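Local coordinates for protein CRISPR-associated endonuclease Cas9 (Campylobacter jejuni subsp. jejuni serotype O:2, PDB 5X2H) that uses a guide RNA to recognise matching foreign DNA beside a PAM and cuts its two strands with an HNH and a discontinuous RuvC-like nuclease domain, at residues V676-M681 with P699-D704; F682-F687 with F737-D742; L710-V715 with R828-F833. All coordinates share one frame; numbering follows the deposited sequence.

Contact 1: residues V676-M681 with P699-D704. With nucleotides of chain D.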
loop_
_atom_site.group_PDB
_atom_site.type_symbol
_atom_site.label_atom_id
_atom_site.label_comp_id
_atom_site.label_asym_id
_atom_site.label_seq_id
_atom_site.Cartn_x
_atom_site.Cartn_y
_atom_site.Cartn_z
ATOM N N VAL A 676 -22.136 -10.715 -10.445
ATOM C CA VAL A 676 -21.497 -10.118 -9.281
ATOM C C VAL A 676 -22.373 -8.989 -8.751
ATOM O O VAL A 676 -23.087 -8.322 -9.506
ATOM C CB VAL A 676 -20.084 -9.586 -9.613
ATOM C CG1 VAL A 676 -19.121 -10.740 -9.921
ATOM C CG2 VAL A 676 -20.154 -8.617 -10.784
ATOM N N LYS A 677 -22.308 -8.770 -7.439
ATOM C CA LYS A 677 -23.006 -7.652 -6.826
ATOM C C LYS A 677 -22.202 -6.364 -7.004
ATOM O O LYS A 677 -21.027 -6.377 -7.380
ATOM C CB LYS A 677 -23.261 -7.918 -5.343
ATOM C CG LYS A 677 -24.137 -9.134 -5.068
ATOM C CD LYS A 677 -24.477 -9.243 -3.591
ATOM C CE LYS A 677 -25.396 -10.421 -3.316
ATOM N NZ LYS A 677 -25.738 -10.513 -1.874
ATOM N N ASN A 678 -22.852 -5.241 -6.711
ATOM C CA ASN A 678 -22.227 -3.943 -6.912
ATOM C C ASN A 678 -21.076 -3.719 -5.935
ATOM O O ASN A 678 -20.955 -4.381 -4.900
ATOM C CB ASN A 678 -23.258 -2.823 -6.755
ATOM C CG ASN A 678 -23.976 -2.512 -8.049
ATOM O OD1 ASN A 678 -23.343 -2.263 -9.077
ATOM N ND2 ASN A 678 -25.305 -2.547 -8.013
ATOM N N GLY A 679 -20.217 -2.776 -6.292
ATOM C CA GLY A 679 -19.269 -2.188 -5.369
ATOM C C GLY A 679 -19.881 -0.999 -4.660
ATOM O O GLY A 679 -21.104 -0.885 -4.531
ATOM N N ASP A 680 -19.019 -0.087 -4.216
ATOM C CA ASP A 680 -19.478 1.077 -3.469
ATOM C C ASP A 680 -20.402 1.946 -4.314
ATOM O O ASP A 680 -20.183 2.142 -5.513
ATOM C CB ASP A 680 -18.282 1.908 -2.994
ATOM C CG ASP A 680 -17.539 1.256 -1.849
ATOM O OD1 ASP A 680 -17.995 0.195 -1.371
ATOM O OD2 ASP A 680 -16.501 1.808 -1.422
ATOM N N MET A 681 -21.451 2.461 -3.674
ATOM C CA MET A 681 -22.313 3.487 -4.260
ATOM C C MET A 681 -21.748 4.836 -3.835
ATOM O O MET A 681 -22.166 5.424 -2.837
ATOM C CB MET A 681 -23.758 3.313 -3.802
ATOM C CG MET A 681 -24.743 4.270 -4.453
ATOM S SD MET A 681 -26.308 4.406 -3.557
ATOM C CE MET A 681 -26.691 2.676 -3.284
ATOM N N PRO A 699 -29.072 5.829 -7.944
ATOM C CA PRO A 699 -27.822 5.355 -7.335
ATOM C C PRO A 699 -26.742 5.172 -8.388
ATOM O O PRO A 699 -27.000 4.693 -9.496
ATOM C CB PRO A 699 -28.227 4.018 -6.705
ATOM C CG PRO A 699 -29.334 3.523 -7.592
ATOM C CD PRO A 699 -30.038 4.739 -8.155
ATOM N N ILE A 700 -25.520 5.568 -8.033
ATOM C CA ILE A 700 -24.383 5.569 -8.949
ATOM C C ILE A 700 -23.234 4.812 -8.293
ATOM O O ILE A 700 -22.756 5.209 -7.223
ATOM C CB ILE A 700 -23.954 6.996 -9.325
ATOM C CG1 ILE A 700 -25.128 7.748 -9.961
ATOM C CG2 ILE A 700 -22.760 6.967 -10.266
ATOM C CD1 ILE A 700 -24.793 9.153 -10.405
ATOM N N TYR A 701 -22.789 3.735 -8.937
ATOM C CA TYR A 701 -21.805 2.816 -8.385
ATOM C C TYR A 701 -20.472 2.946 -9.115
ATOM O O TYR A 701 -20.367 3.565 -10.178
ATOM C CB TYR A 701 -22.322 1.372 -8.463
ATOM C CG TYR A 701 -23.647 1.159 -7.757
ATOM C CD1 TYR A 701 -24.853 1.405 -8.405
ATOM C CD2 TYR A 701 -23.690 0.717 -6.442
ATOM C CE1 TYR A 701 -26.060 1.214 -7.765
ATOM C CE2 TYR A 701 -24.895 0.521 -5.795
ATOM C CZ TYR A 701 -26.077 0.774 -6.459
ATOM O OH TYR A 701 -27.278 0.580 -5.815
ATOM N N THR A 702 -19.440 2.338 -8.524
ATOM C CA THR A 702 -18.109 2.386 -9.126
ATOM C C THR A 702 -18.117 1.806 -10.534
ATOM O O THR A 702 -17.424 2.311 -11.428
ATOM C CB THR A 702 -17.110 1.631 -8.253
ATOM O OG1 THR A 702 -17.646 0.342 -7.927
ATOM C CG2 THR A 702 -16.823 2.401 -6.971
ATOM N N MET A 703 -18.897 0.744 -10.752
ATOM C CA MET A 703 -18.982 0.155 -12.084
ATOM C C MET A 703 -19.539 1.150 -13.094
ATOM O O MET A 703 -19.093 1.190 -14.246
ATOM C CB MET A 703 -19.837 -1.110 -12.049
ATOM C CG MET A 703 -20.049 -1.727 -13.417
ATOM S SD MET A 703 -18.490 -2.094 -14.257
ATOM C CE MET A 703 -18.070 -3.667 -13.521
ATOM N N ASP A 704 -20.513 1.965 -12.680
ATOM C CA ASP A 704 -21.115 2.925 -13.600
ATOM C C ASP A 704 -20.094 3.950 -14.078
ATOM O O ASP A 704 -20.093 4.333 -15.253
ATOM C CB ASP A 704 -22.302 3.616 -12.928
ATOM C CG ASP A 704 -23.415 2.647 -12.583
ATOM O OD1 ASP A 704 -23.853 1.902 -13.484
ATOM O OD2 ASP A 704 -23.838 2.618 -11.408
ATOM P P DA D 3 -22.800 1.679 -0.061
ATOM O OP1 DA D 3 -21.690 2.385 -0.737
ATOM O OP2 DA D 3 -23.886 2.462 0.571
ATOM O "O5'" DA D 3 -23.477 0.643 -1.074
ATOM C "C5'" DA D 3 -22.681 -0.390 -1.663
ATOM C "C4'" DA D 3 -23.453 -1.699 -1.755
ATOM O "O4'" DA D 3 -23.432 -2.381 -0.471
ATOM C "C3'" DA D 3 -24.924 -1.561 -2.152
ATOM O "O3'" DA D 3 -25.248 -2.531 -3.130
ATOM C "C2'" DA D 3 -25.675 -1.796 -0.839
ATOM C "C1'" DA D 3 -24.745 -2.754 -0.106
ATOM N N9 DA D 3 -24.857 -2.680 1.353
ATOM C C8 DA D 3 -24.739 -1.563 2.136
ATOM N N7 DA D 3 -24.878 -1.799 3.421
ATOM C C5 DA D 3 -25.104 -3.165 3.487
ATOM C C6 DA D 3 -25.336 -4.040 4.569
ATOM N N6 DA D 3 -25.376 -3.641 5.844
ATOM N N1 DA D 3 -25.525 -5.345 4.287
ATOM C C2 DA D 3 -25.486 -5.740 3.010
ATOM N N3 DA D 3 -25.278 -5.014 1.913
ATOM C C4 DA D 3 -25.090 -3.723 2.222
ATOM P P DA D 4 -26.635 -2.437 -3.937
ATOM O OP1 DA D 4 -26.432 -3.093 -5.251
ATOM O OP2 DA D 4 -27.142 -1.045 -3.840
ATOM O "O5'" DA D 4 -27.632 -3.321 -3.066
ATOM C "C5'" DA D 4 -27.372 -4.693 -2.854
ATOM C "C4'" DA D 4 -28.449 -5.283 -1.973
ATOM O "O4'" DA D 4 -28.133 -5.023 -0.573
ATOM C "C3'" DA D 4 -29.847 -4.681 -2.197
ATOM O "O3'" DA D 4 -30.823 -5.684 -2.055
ATOM C "C2'" DA D 4 -29.947 -3.685 -1.053
ATOM C "C1'" DA D 4 -29.291 -4.511 0.030
ATOM N N9 DA D 4 -28.969 -3.774 1.246
ATOM C C8 DA D 4 -28.744 -2.432 1.375
ATOM N N7 DA D 4 -28.519 -2.052 2.612
ATOM C C5 DA D 4 -28.623 -3.228 3.343
ATOM C C6 DA D 4 -28.502 -3.509 4.719
ATOM N N6 DA D 4 -28.227 -2.580 5.640
ATOM N N1 DA D 4 -28.661 -4.792 5.113
ATOM C C2 DA D 4 -28.938 -5.718 4.191
ATOM N N3 DA D 4 -29.082 -5.572 2.876
ATOM C C4 DA D 4 -28.907 -4.292 2.515
HETATM O O HOH W 1 -20.524 -1.606 -8.856
#
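The loop of Asn678-Met681 meets Tyr701 and Thr702; the end-to-end directions of 678-681 and 699-702 differ by 110°, and one backbone bond, Thr702 N to Asp680 O (3.1 Å), ties the two segments. The Tyr701 ring lies between two side chains. Over the centre of one face lies the Asn678 amide, its plane only 5° from that of the ring and its ND2 3.6 Å above it; over the opposite face, nearer the rim, Met681 CG, anti to the backbone N (chi1 -175°), makes a CH-pi contact. Met681 SD, an oblique Met-aromatic partner of the ring, packs on Pro699 CB at 3.7 Å, and a bend at chi3 sets CE by Tyr701 OH (3.3 Å). Loop and helix N-terminus jointly grip DNA phosphates: Asn678 ND2 gives a nearly straight bond to OP1 of DA4 of chain D (3.0 Å) and also donates to Gly666 O, while Tyr701 OH donates to OP2 of that nucleotide (2.6 Å). Met681 N bonds OP1 of DA3 of chain D. Tyr701 is the N-cap residue of helix 702-707, its own N bound by Asp704 OD2. Asn678 OD1 accepts from Arg669 NE on strand 668-671, which Asp704 also reaches, while Met681 and Pro699 rest against Phe763 of strand 756-764.

Contact 2: residues F682-F687 with F737-D742. With nucleotides of chain D.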
loop_
_atom_site.group_PDB
_atom_site.type_symbol
_atom_site.label_atom_id
_atom_site.label_comp_id
_atom_site.label_asym_id
_atom_site.label_seq_id
_atom_site.Cartn_x
_atom_site.Cartn_y
_atom_site.Cartn_z
ATOM N N PHE A 682 -20.772 5.331 -4.592
ATOM C CA PHE A 682 -20.066 6.535 -4.174
ATOM C C PHE A 682 -20.889 7.801 -4.354
ATOM O O PHE A 682 -20.527 8.837 -3.785
ATOM C CB PHE A 682 -18.734 6.667 -4.928
ATOM C CG PHE A 682 -18.870 7.086 -6.374
ATOM C CD1 PHE A 682 -19.088 6.146 -7.368
ATOM C CD2 PHE A 682 -18.738 8.418 -6.743
ATOM C CE1 PHE A 682 -19.197 6.528 -8.698
ATOM C CE2 PHE A 682 -18.847 8.804 -8.073
ATOM C CZ PHE A 682 -19.077 7.856 -9.049
ATOM N N ARG A 683 -21.983 7.743 -5.109
ATOM C CA ARG A 683 -22.746 8.938 -5.434
ATOM C C ARG A 683 -24.210 8.568 -5.639
ATOM O O ARG A 683 -24.529 7.469 -6.099
ATOM C CB ARG A 683 -22.165 9.614 -6.683
ATOM C CG ARG A 683 -22.918 10.829 -7.191
ATOM C CD ARG A 683 -22.193 11.433 -8.390
ATOM N NE ARG A 683 -23.113 11.905 -9.418
ATOM C CZ ARG A 683 -22.734 12.339 -10.614
ATOM N NH1 ARG A 683 -21.446 12.363 -10.936
ATOM N NH2 ARG A 683 -23.640 12.747 -11.490
ATOM N N VAL A 684 -25.097 9.490 -5.273
ATOM C CA VAL A 684 -26.520 9.374 -5.570
ATOM C C VAL A 684 -27.017 10.734 -6.038
ATOM O O VAL A 684 -26.709 11.760 -5.423
ATOM C CB VAL A 684 -27.333 8.869 -4.358
ATOM C CG1 VAL A 684 -27.107 9.750 -3.140
ATOM C CG2 VAL A 684 -28.809 8.803 -4.697
ATOM N N ASP A 685 -27.760 10.747 -7.140
ATOM C CA ASP A 685 -28.274 11.980 -7.719
ATOM C C ASP A 685 -29.736 12.143 -7.324
ATOM O O ASP A 685 -30.555 11.252 -7.574
ATOM C CB ASP A 685 -28.113 11.979 -9.238
ATOM C CG ASP A 685 -26.659 12.086 -9.667
ATOM O OD1 ASP A 685 -25.788 12.265 -8.786
ATOM O OD2 ASP A 685 -26.390 11.989 -10.884
ATOM N N ILE A 686 -30.053 13.277 -6.706
ATOM C CA ILE A 686 -31.386 13.553 -6.184
ATOM C C ILE A 686 -32.144 14.390 -7.200
ATOM O O ILE A 686 -31.649 15.427 -7.658
ATOM C CB ILE A 686 -31.313 14.266 -4.825
ATOM C CG1 ILE A 686 -30.608 13.375 -3.801
ATOM C CG2 ILE A 686 -32.706 14.662 -4.346
ATOM C CD1 ILE A 686 -31.194 11.980 -3.700
ATOM N N PHE A 687 -33.338 13.935 -7.561
ATOM C CA PHE A 687 -34.228 14.650 -8.458
ATOM C C PHE A 687 -35.495 15.041 -7.709
ATOM O O PHE A 687 -35.778 14.553 -6.611
ATOM C CB PHE A 687 -34.587 13.803 -9.684
ATOM C CG PHE A 687 -33.455 13.615 -10.648
ATOM C CD1 PHE A 687 -32.434 12.718 -10.375
ATOM C CD2 PHE A 687 -33.419 14.323 -11.838
ATOM C CE1 PHE A 687 -31.394 12.539 -11.262
ATOM C CE2 PHE A 687 -32.382 14.145 -12.732
ATOM C CZ PHE A 687 -31.369 13.252 -12.444
ATOM N N PHE A 737 -29.241 17.940 -6.826
ATOM C CA PHE A 737 -27.844 17.911 -6.412
ATOM C C PHE A 737 -27.383 16.461 -6.374
ATOM O O PHE A 737 -28.190 15.528 -6.423
ATOM C CB PHE A 737 -27.639 18.583 -5.052
ATOM C CG PHE A 737 -28.705 18.252 -4.044
ATOM C CD1 PHE A 737 -28.689 17.048 -3.366
ATOM C CD2 PHE A 737 -29.721 19.154 -3.773
ATOM C CE1 PHE A 737 -29.666 16.747 -2.438
ATOM C CE2 PHE A 737 -30.699 18.859 -2.848
ATOM C CZ PHE A 737 -30.672 17.655 -2.178
ATOM N N SER A 738 -26.067 16.286 -6.291
ATOM C CA SER A 738 -25.447 14.979 -6.136
ATOM C C SER A 738 -24.948 14.836 -4.707
ATOM O O SER A 738 -24.330 15.761 -4.166
ATOM C CB SER A 738 -24.290 14.796 -7.119
ATOM O OG SER A 738 -24.745 14.873 -8.458
ATOM N N LEU A 739 -25.217 13.686 -4.098
ATOM C CA LEU A 739 -24.773 13.401 -2.744
ATOM C C LEU A 739 -23.679 12.345 -2.763
ATOM O O LEU A 739 -23.761 11.361 -3.505
ATOM C CB LEU A 739 -25.933 12.927 -1.865
ATOM C CG LEU A 739 -27.088 13.907 -1.673
ATOM C CD1 LEU A 739 -28.111 13.332 -0.709
ATOM C CD2 LEU A 739 -26.567 15.257 -1.185
ATOM N N TYR A 740 -22.655 12.567 -1.951
ATOM C CA TYR A 740 -21.591 11.611 -1.703
ATOM C C TYR A 740 -21.578 11.307 -0.214
ATOM O O TYR A 740 -22.207 12.005 0.586
ATOM C CB TYR A 740 -20.227 12.157 -2.155
ATOM C CG TYR A 740 -20.221 12.732 -3.555
ATOM C CD1 TYR A 740 -20.668 14.025 -3.799
ATOM C CD2 TYR A 740 -19.758 11.986 -4.631
ATOM C CE1 TYR A 740 -20.665 14.557 -5.078
ATOM C CE2 TYR A 740 -19.750 12.510 -5.916
ATOM C CZ TYR A 740 -20.204 13.796 -6.133
ATOM O OH TYR A 740 -20.199 14.324 -7.404
ATOM N N LYS A 741 -20.855 10.254 0.158
ATOM C CA LYS A 741 -20.718 9.922 1.569
ATOM C C LYS A 741 -20.182 11.120 2.342
ATOM O O LYS A 741 -19.197 11.746 1.937
ATOM C CB LYS A 741 -19.801 8.711 1.743
ATOM C CG LYS A 741 -20.443 7.403 1.297
ATOM C CD LYS A 741 -19.537 6.208 1.544
ATOM C CE LYS A 741 -20.246 4.907 1.202
ATOM N NZ LYS A 741 -20.770 4.904 -0.194
ATOM N N ASP A 742 -20.861 11.445 3.445
ATOM C CA ASP A 742 -20.558 12.570 4.327
ATOM C C ASP A 742 -20.856 13.926 3.697
ATOM O O ASP A 742 -20.322 14.947 4.144
ATOM C CB ASP A 742 -19.109 12.528 4.826
ATOM C CG ASP A 742 -18.888 11.445 5.860
ATOM O OD1 ASP A 742 -19.856 11.101 6.574
ATOM O OD2 ASP A 742 -17.754 10.935 5.957
ATOM P P DA D 3 -22.800 1.679 -0.061
ATOM O OP1 DA D 3 -21.690 2.385 -0.737
ATOM O OP2 DA D 3 -23.886 2.462 0.571
ATOM O "O5'" DA D 3 -23.477 0.643 -1.074
ATOM C "C5'" DA D 3 -22.681 -0.390 -1.663
ATOM C "C4'" DA D 3 -23.453 -1.699 -1.755
ATOM O "O4'" DA D 3 -23.432 -2.381 -0.471
ATOM C "C3'" DA D 3 -24.924 -1.561 -2.152
ATOM O "O3'" DA D 3 -25.248 -2.531 -3.130
ATOM C "C2'" DA D 3 -25.675 -1.796 -0.839
ATOM C "C1'" DA D 3 -24.745 -2.754 -0.106
ATOM N N9 DA D 3 -24.857 -2.680 1.353
ATOM C C8 DA D 3 -24.739 -1.563 2.136
ATOM N N7 DA D 3 -24.878 -1.799 3.421
ATOM C C5 DA D 3 -25.104 -3.165 3.487
ATOM C C6 DA D 3 -25.336 -4.040 4.569
ATOM N N6 DA D 3 -25.376 -3.641 5.844
ATOM N N1 DA D 3 -25.525 -5.345 4.287
ATOM C C2 DA D 3 -25.486 -5.740 3.010
ATOM N N3 DA D 3 -25.278 -5.014 1.913
ATOM C C4 DA D 3 -25.090 -3.723 2.222
HETATM O O HOH W 2 -19.252 8.649 -1.610
HETATM O O HOH W 3 -19.061 12.932 -9.088
#
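An antiparallel pairing of strands 683-689 and 733-740, the middle and one outer strand of a three-stranded sheet, brings Val684 opposite Leu739 and Ile686 opposite Phe737 as hydrogen-bonded pairs. Val684 and Leu739 exchange two backbone bonds, of which Leu739 N to Val684 O (2.8 Å) is almost straight at 178°. Phe682 and Arg683 both face Ile700 on the other neighbouring strand, a classic beta bulge. The apolar face carries Val684, Ile686, Phe737 and Leu739: Val684 CG1 lies alongside Leu739 CB at 3.6 Å, and Ile686 CG1 reaches both Phe737 CE1 and Leu739 CD1. Phe811 of strand 810-816 packs against this face.

The other face is polar. Arg683 grips Asp685 side-on, NE to OD1 (2.8 Å) and NH2 to OD2 (2.9 Å), both through syn lone pairs and close to the guanidinium plane. Across the strands Ser738 OG donates to the same Asp685 OD1 at 2.8 Å, coming from above the carboxylate plane, 60° out of it. Beside them the Arg683 chain runs along Tyr740, CD against CE2 (3.6 Å), and a water joins Arg683 NH1 to Tyr740 OH. Farther along, Lys741 bends at chi4 (55°) to set NZ 2.7 Å from OP1 of DA3 of chain D.

Asp685 OD2 also forms a salt bridge with Arg830 NE, so two arginines and a hydroxyl surround one buried carboxylate, which would be expected to keep it ionised; the two-nitrogen grip fixes the rotation of the Arg683 guanidinium.

Contact 3: residues L710-V715 with R828-F833. With nucleotides of chain B.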
loop_
_atom_site.group_PDB
_atom_site.type_symbol
_atom_site.label_atom_id
_atom_site.label_comp_id
_atom_site.label_asym_id
_atom_site.label_seq_id
_atom_site.Cartn_x
_atom_site.Cartn_y
_atom_site.Cartn_z
ATOM N N LEU A 710 -23.732 7.417 -17.388
ATOM C CA LEU A 710 -24.422 7.992 -16.242
ATOM C C LEU A 710 -25.839 7.431 -16.163
ATOM O O LEU A 710 -26.632 7.657 -17.085
ATOM C CB LEU A 710 -24.459 9.511 -16.345
ATOM C CG LEU A 710 -24.988 10.259 -15.119
ATOM C CD1 LEU A 710 -24.037 10.104 -13.942
ATOM C CD2 LEU A 710 -25.208 11.726 -15.449
ATOM N N PRO A 711 -26.188 6.696 -15.110
ATOM C CA PRO A 711 -27.556 6.169 -15.005
ATOM C C PRO A 711 -28.569 7.301 -14.914
ATOM O O PRO A 711 -28.268 8.393 -14.429
ATOM C CB PRO A 711 -27.524 5.335 -13.717
ATOM C CG PRO A 711 -26.060 5.087 -13.444
ATOM C CD PRO A 711 -25.339 6.282 -13.983
ATOM N N ASN A 712 -29.784 7.031 -15.402
ATOM C CA ASN A 712 -30.809 8.066 -15.453
ATOM C C ASN A 712 -32.176 7.563 -14.990
ATOM O O ASN A 712 -33.199 8.168 -15.335
ATOM C CB ASN A 712 -30.921 8.638 -16.872
ATOM C CG ASN A 712 -31.534 10.025 -16.895
ATOM O OD1 ASN A 712 -31.318 10.826 -15.986
ATOM N ND2 ASN A 712 -32.317 10.311 -17.932
ATOM N N LYS A 713 -32.228 6.482 -14.222
ATOM C CA LYS A 713 -33.484 5.929 -13.737
ATOM C C LYS A 713 -33.479 5.926 -12.217
ATOM O O LYS A 713 -32.538 5.420 -11.596
ATOM C CB LYS A 713 -33.713 4.517 -14.279
ATOM C CG LYS A 713 -34.018 4.481 -15.768
ATOM C CD LYS A 713 -34.425 3.090 -16.217
ATOM C CE LYS A 713 -34.870 3.085 -17.672
ATOM N NZ LYS A 713 -35.354 1.739 -18.096
ATOM N N ALA A 714 -34.526 6.496 -11.627
ATOM C CA ALA A 714 -34.653 6.554 -10.179
ATOM C C ALA A 714 -35.297 5.283 -9.644
ATOM O O ALA A 714 -36.152 4.673 -10.292
ATOM C CB ALA A 714 -35.475 7.773 -9.757
ATOM N N VAL A 715 -34.885 4.897 -8.437
ATOM C CA VAL A 715 -35.361 3.659 -7.836
ATOM C C VAL A 715 -36.837 3.781 -7.483
ATOM O O VAL A 715 -37.293 4.807 -6.959
ATOM C CB VAL A 715 -34.526 3.308 -6.593
ATOM C CG1 VAL A 715 -35.033 2.016 -5.957
ATOM C CG2 VAL A 715 -33.053 3.185 -6.963
ATOM N N ARG A 828 -25.290 23.422 -8.950
ATOM C CA ARG A 828 -24.335 22.978 -9.952
ATOM C C ARG A 828 -25.018 21.915 -10.799
ATOM O O ARG A 828 -25.669 21.015 -10.257
ATOM C CB ARG A 828 -23.066 22.418 -9.302
ATOM C CG ARG A 828 -22.383 23.362 -8.317
ATOM C CD ARG A 828 -21.631 24.476 -9.028
ATOM N NE ARG A 828 -20.418 24.856 -8.305
ATOM C CZ ARG A 828 -20.300 25.943 -7.548
ATOM N NH1 ARG A 828 -21.320 26.779 -7.417
ATOM N NH2 ARG A 828 -19.154 26.199 -6.929
ATOM N N GLN A 829 -24.884 22.023 -12.119
ATOM C CA GLN A 829 -25.540 21.066 -12.997
ATOM C C GLN A 829 -24.955 19.670 -12.797
ATOM O O GLN A 829 -23.850 19.495 -12.274
ATOM C CB GLN A 829 -25.417 21.496 -14.459
ATOM C CG GLN A 829 -24.027 21.356 -15.046
ATOM C CD GLN A 829 -23.973 21.753 -16.512
ATOM O OE1 GLN A 829 -22.908 22.082 -17.039
ATOM N NE2 GLN A 829 -25.123 21.722 -17.177
ATOM N N ARG A 830 -25.726 18.667 -13.215
ATOM C CA ARG A 830 -25.347 17.279 -12.991
ATOM C C ARG A 830 -24.027 16.968 -13.686
ATOM O O ARG A 830 -23.868 17.217 -14.884
ATOM C CB ARG A 830 -26.449 16.347 -13.499
ATOM C CG ARG A 830 -26.334 14.912 -12.998
ATOM C CD ARG A 830 -27.390 14.010 -13.632
ATOM N NE ARG A 830 -27.399 12.681 -13.027
ATOM C CZ ARG A 830 -28.109 11.652 -13.484
ATOM N NH1 ARG A 830 -28.866 11.793 -14.564
ATOM N NH2 ARG A 830 -28.055 10.479 -12.865
ATOM N N GLU A 831 -23.073 16.433 -12.926
ATOM C CA GLU A 831 -21.765 16.114 -13.482
ATOM C C GLU A 831 -21.840 14.819 -14.280
ATOM O O GLU A 831 -22.245 13.776 -13.756
ATOM C CB GLU A 831 -20.713 15.995 -12.380
ATOM C CG GLU A 831 -19.302 15.867 -12.928
ATOM C CD GLU A 831 -18.261 15.655 -11.850
ATOM O OE1 GLU A 831 -17.066 15.539 -12.197
ATOM O OE2 GLU A 831 -18.637 15.601 -10.659
ATOM N N ASP A 832 -21.436 14.892 -15.541
ATOM C CA ASP A 832 -21.500 13.773 -16.463
ATOM C C ASP A 832 -20.237 12.917 -16.366
ATOM O O ASP A 832 -19.257 13.271 -15.706
ATOM C CB ASP A 832 -21.686 14.291 -17.890
ATOM C CG ASP A 832 -22.378 13.293 -18.791
ATOM O OD1 ASP A 832 -22.647 12.163 -18.333
ATOM O OD2 ASP A 832 -22.656 13.643 -19.958
ATOM N N PHE A 833 -20.280 11.763 -17.026
ATOM C CA PHE A 833 -19.099 10.947 -17.268
ATOM C C PHE A 833 -18.597 11.224 -18.680
ATOM O O PHE A 833 -19.391 11.436 -19.600
ATOM C CB PHE A 833 -19.408 9.456 -17.103
ATOM C CG PHE A 833 -19.847 9.068 -15.714
ATOM C CD1 PHE A 833 -19.523 9.852 -14.618
ATOM C CD2 PHE A 833 -20.578 7.909 -15.508
ATOM C CE1 PHE A 833 -19.929 9.490 -13.344
ATOM C CE2 PHE A 833 -20.985 7.542 -14.240
ATOM C CZ PHE A 833 -20.661 8.331 -13.157
ATOM P P U B 80 -10.825 11.602 -9.487
ATOM O OP1 U B 80 -10.393 10.213 -9.194
ATOM O OP2 U B 80 -9.812 12.676 -9.624
ATOM O "O5'" U B 80 -11.688 11.574 -10.825
ATOM C "C5'" U B 80 -11.219 10.879 -11.977
ATOM C "C4'" U B 80 -11.659 11.537 -13.264
ATOM O "O4'" U B 80 -13.085 11.320 -13.461
ATOM C "C3'" U B 80 -11.445 13.051 -13.347
ATOM O "O3'" U B 80 -11.135 13.402 -14.696
ATOM C "C2'" U B 80 -12.827 13.596 -13.001
ATOM O "O2'" U B 80 -13.086 14.906 -13.466
ATOM C "C1'" U B 80 -13.720 12.564 -13.679
ATOM N N1 U B 80 -15.094 12.502 -13.167
ATOM C C2 U B 80 -16.089 12.733 -14.096
ATOM O O2 U B 80 -15.850 12.974 -15.268
ATOM N N3 U B 80 -17.367 12.670 -13.607
ATOM C C4 U B 80 -17.737 12.407 -12.306
ATOM O O4 U B 80 -18.934 12.387 -12.019
ATOM C C5 U B 80 -16.650 12.179 -11.403
ATOM C C6 U B 80 -15.390 12.232 -11.853
#
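Arg830 sends its guanidinium to two oxygens of the facing segment: NH2 donates to Pro711 O (2.6 Å) and NH1 to Asn712 OD1 (3.0 Å). Both bonds are bent, 134° at the hydrogen. Pro711 O is met nearly end-on, yet lies 30° out of the guanidinium plane, whereas Asn712 OD1 lies closer to that plane, although the Asn712 amide is turned from it. An extended chain from CG to NE carries the group across, and its NE makes a salt bridge with Asp685, so all three nitrogens have acceptors.

One face of the guanidinium is covered by Leu710 CD2, 3.3 Å above the plane and offset toward the rim; the two side chains reach toward each other, tip to tip. Leu710 CG stands anti to the backbone N (chi1 -172°), and from this fork the other branch, CD1, serves a second flat group, lying 3.9 Å above the Phe833 ring in a CH-pi contact.

Here the C-terminal tail, in a loop after strand 822-824, packs beside the segment that follows helix 702-707, with Arg683 of strand 683-689 against both Leu710 and Phe833. The tail also contacts RNA. Asp832 O accepts a nearly straight bond from N3 of U80 of chain B (2.9 Å), and O4 of that base sits near the plane of the Phe833 ring, 3.3 Å from CE1. Asp832 OD1 accepts from Phe833 N (2.7 Å), which approaches from above the carboxylate plane.

In the fold
The three contacts illustrate how loops and a tail packed round a small sheet can meet two nucleic acids. Contacts 1 and 2 lie about 13 Å apart between centres and share neighbouring strands 695-700 and 683-689; their segments alternate along the chain. Contact 3 lies about 10 Å from contact 2 and 14 Å from contact 1, and opens after contact 1 has closed, helix 702-707 leading into its first segment. Contacts 2 and 3 interlock through Asp685 with Arg830, and Arg683 with Glu831. Contacts 1 and 2 hold DNA phosphates of chain D, while contact 3 binds RNA of chain B, so this region contacts both the bound DNA and the RNA, away from the RuvC site.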